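Local coordinates for Lin2111 protein (Listeria innocua, PDB 3EDP) that probably acts as a DNA-binding transcription regulator of the GntR family, pairing a helix-turn-helix domain with a UTRA domain, its precise role being unknown, at residues G110-Y113 with A114-F117. Residues are numbered along the deposited sequence; the frame is centred on the assembly and turned at random.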
ATOM      1  N   GLY A 110      -7.786  14.231  18.545  1.00 45.65           N
ATOM      2  CA  GLY A 110      -6.690  14.545  19.448  1.00 48.81           C
ATOM      3  C   GLY A 110      -5.530  15.190  18.704  1.00 53.78           C
ATOM      4  O   GLY A 110      -5.522  15.231  17.472  1.00 46.84           O
ATOM      5  N   LYS A 111      -4.546  15.680  19.450  1.00 53.76           N
ATOM      6  CA  LYS A 111      -3.410  16.401  18.871  1.00 56.58           C
ATOM      7  C   LYS A 111      -2.635  15.621  17.815  1.00 51.45           C
ATOM      8  O   LYS A 111      -2.337  16.145  16.744  1.00 44.62           O
ATOM      9  CB  LYS A 111      -2.444  16.859  19.970  1.00 65.07           C
ATOM     10  CG  LYS A 111      -2.589  18.325  20.346  1.00 76.83           C
ATOM     11  CD  LYS A 111      -3.982  18.632  20.869  1.00 85.57           C
ATOM     12  CE  LYS A 111      -4.400  20.040  20.491  1.00 89.71           C
ATOM     13  NZ  LYS A 111      -4.459  20.185  19.011  1.00 89.86           N
ATOM     14  N   PHE A 112      -2.299  14.375  18.128  1.00 48.94           N
ATOM     15  CA  PHE A 112      -1.440  13.577  17.265  1.00 48.83           C
ATOM     16  C   PHE A 112      -2.044  13.328  15.884  1.00 52.34           C
ATOM     17  O   PHE A 112      -1.376  13.521  14.872  1.00 54.55           O
ATOM     18  CB  PHE A 112      -1.078  12.253  17.940  1.00 56.94           C
ATOM     19  CG  PHE A 112      -0.202  11.373  17.101  1.00 67.63           C
ATOM     20  CD1 PHE A 112       1.126  11.702  16.884  1.00 73.45           C
ATOM     21  CD2 PHE A 112      -0.705  10.221  16.522  1.00 68.95           C
ATOM     22  CE1 PHE A 112       1.938  10.897  16.105  1.00 74.38           C
ATOM     23  CE2 PHE A 112       0.101   9.410  15.745  1.00 72.54           C
ATOM     24  CZ  PHE A 112       1.425   9.749  15.535  1.00 73.15           C
ATOM     25  N   TYR A 113      -3.304  12.906  15.841  1.00 53.21           N
ATOM     26  CA  TYR A 113      -3.971  12.641  14.567  1.00 47.99           C
ATOM     27  C   TYR A 113      -4.390  13.921  13.851  1.00 47.53           C
ATOM     28  O   TYR A 113      -4.336  13.991  12.626  1.00 49.51           O
ATOM     29  CB  TYR A 113      -5.183  11.723  14.751  1.00 41.44           C
ATOM     30  CG  TYR A 113      -4.815  10.315  15.148  1.00 34.88           C
ATOM     31  CD1 TYR A 113      -3.824   9.617  14.472  1.00 36.44           C
ATOM     32  CD2 TYR A 113      -5.470   9.677  16.188  1.00 32.75           C
ATOM     33  CE1 TYR A 113      -3.486   8.328  14.838  1.00 39.10           C
ATOM     34  CE2 TYR A 113      -5.138   8.390  16.558  1.00 42.95           C
ATOM     35  CZ  TYR A 113      -4.145   7.718  15.881  1.00 44.13           C
ATOM     36  OH  TYR A 113      -3.822   6.432  16.252  1.00 48.62           O
ATOM     37  N   ALA A 114      -4.822  14.924  14.614  1.00 45.99           N
ATOM     38  CA  ALA A 114      -5.206  16.209  14.041  1.00 49.39           C
ATOM     39  C   ALA A 114      -4.054  16.795  13.235  1.00 55.11           C
ATOM     40  O   ALA A 114      -4.258  17.378  12.172  1.00 59.32           O
ATOM     41  CB  ALA A 114      -5.629  17.177  15.132  1.00 50.74           C
ATOM     42  N   GLU A 115      -2.842  16.629  13.749  1.00 50.97           N
ATOM     43  CA  GLU A 115      -1.652  17.145  13.091  1.00 56.77           C
ATOM     44  C   GLU A 115      -1.334  16.373  11.808  1.00 55.08           C
ATOM     45  O   GLU A 115      -0.931  16.964  10.804  1.00 47.02           O
ATOM     46  CB  GLU A 115      -0.462  17.128  14.058  1.00 63.10           C
ATOM     47  CG  GLU A 115       0.897  17.208  13.388  1.00 74.71           C
ATOM     48  CD  GLU A 115       1.441  15.839  13.018  1.00 85.41           C
ATOM     49  OE1 GLU A 115       1.207  14.879  13.788  1.00 91.68           O
ATOM     50  OE2 GLU A 115       2.104  15.725  11.963  1.00 81.18           O
ATOM     51  N   ILE A 116      -1.522  15.055  11.843  1.00 44.75           N
ATOM     52  CA  ILE A 116      -1.307  14.227  10.660  1.00 44.71           C
ATOM     53  C   ILE A 116      -2.326  14.503   9.555  1.00 45.15           C
ATOM     54  O   ILE A 116      -1.964  14.642   8.390  1.00 48.52           O
ATOM     55  CB  ILE A 116      -1.340  12.731  11.004  1.00 49.88           C
ATOM     56  CG1 ILE A 116      -0.116  12.357  11.841  1.00 50.97           C
ATOM     57  CG2 ILE A 116      -1.393  11.898   9.728  1.00 48.68           C
ATOM     58  CD1 ILE A 116      -0.199  10.984  12.479  1.00 50.18           C
ATOM     59  N   PHE A 117      -3.601  14.578   9.920  1.00 42.73           N
ATOM     60  CA  PHE A 117      -4.659  14.818   8.942  1.00 38.21           C
ATOM     61  C   PHE A 117      -4.772  16.292   8.600  1.00 46.04           C
ATOM     62  O   PHE A 117      -5.446  16.665   7.641  1.00 53.80           O
ATOM     63  CB  PHE A 117      -6.011  14.309   9.463  1.00 41.08           C
ATOM     64  CG  PHE A 117      -6.143  12.813   9.439  1.00 38.65           C
ATOM     65  CD1 PHE A 117      -6.277  12.135   8.235  1.00 37.36           C
ATOM     66  CD2 PHE A 117      -6.135  12.083  10.616  1.00 34.76           C
ATOM     67  CE1 PHE A 117      -6.404  10.756   8.208  1.00 33.41           C
ATOM     68  CE2 PHE A 117      -6.257  10.706  10.596  1.00 38.42           C
ATOM     69  CZ  PHE A 117      -6.389  10.040   9.393  1.00 32.01           C
TER
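Ile116 reaches back one helical turn to Phe112 and lays its CD1 methyl over one face of the phenyl ring, 3.9 Å from the ring centroid and 26° off the ring normal. This CH-pi contact is displaced toward the rim, where CE2 of Phe112 lies 3.6 Å from Ile116 CD1. Phe112 can meet the methyl because its CG stands anti to the backbone N (chi1 180°), beside the carbonyl carbon, which carries the ring forward toward the turn that holds Ile116. The same methyl also grazes the ring of Tyr113.

All three residues belong to helix 110-117 of the UTRA domain, a short helix that follows strand 99-108 and lies against strands 137-146 and 215-225 of the antiparallel sheet. The tight side faces those strands: Tyr113 is buried and touches Ile144 and Tyr221, its OH hydrogen-bonded to a glycerol probably from the crystallisation liquor, and Phe117 packs on Ile144, Pro146 and Ile219. Along the helix backbone, Phe117 N donates to Tyr113 O at 2.9 Å with an N-H...O angle of 171°, and Ala114 N to Gly110 O at 3.0 Å. By contrast, the bond from Ile116 N to Phe112 O is weak at 3.4 Å.

Away from the sheet the helix is looser and more exposed. The bent chain of Glu115 brings OE1 within 3.1 Å of Phe112 O; both are acceptors, so the approach is not a hydrogen bond and is probably somewhat unfavourable. Apolar and aromatic side chains therefore seat the helix on the sheet, and Lys111 forms a salt bridge with Glu121 at its exposed flank.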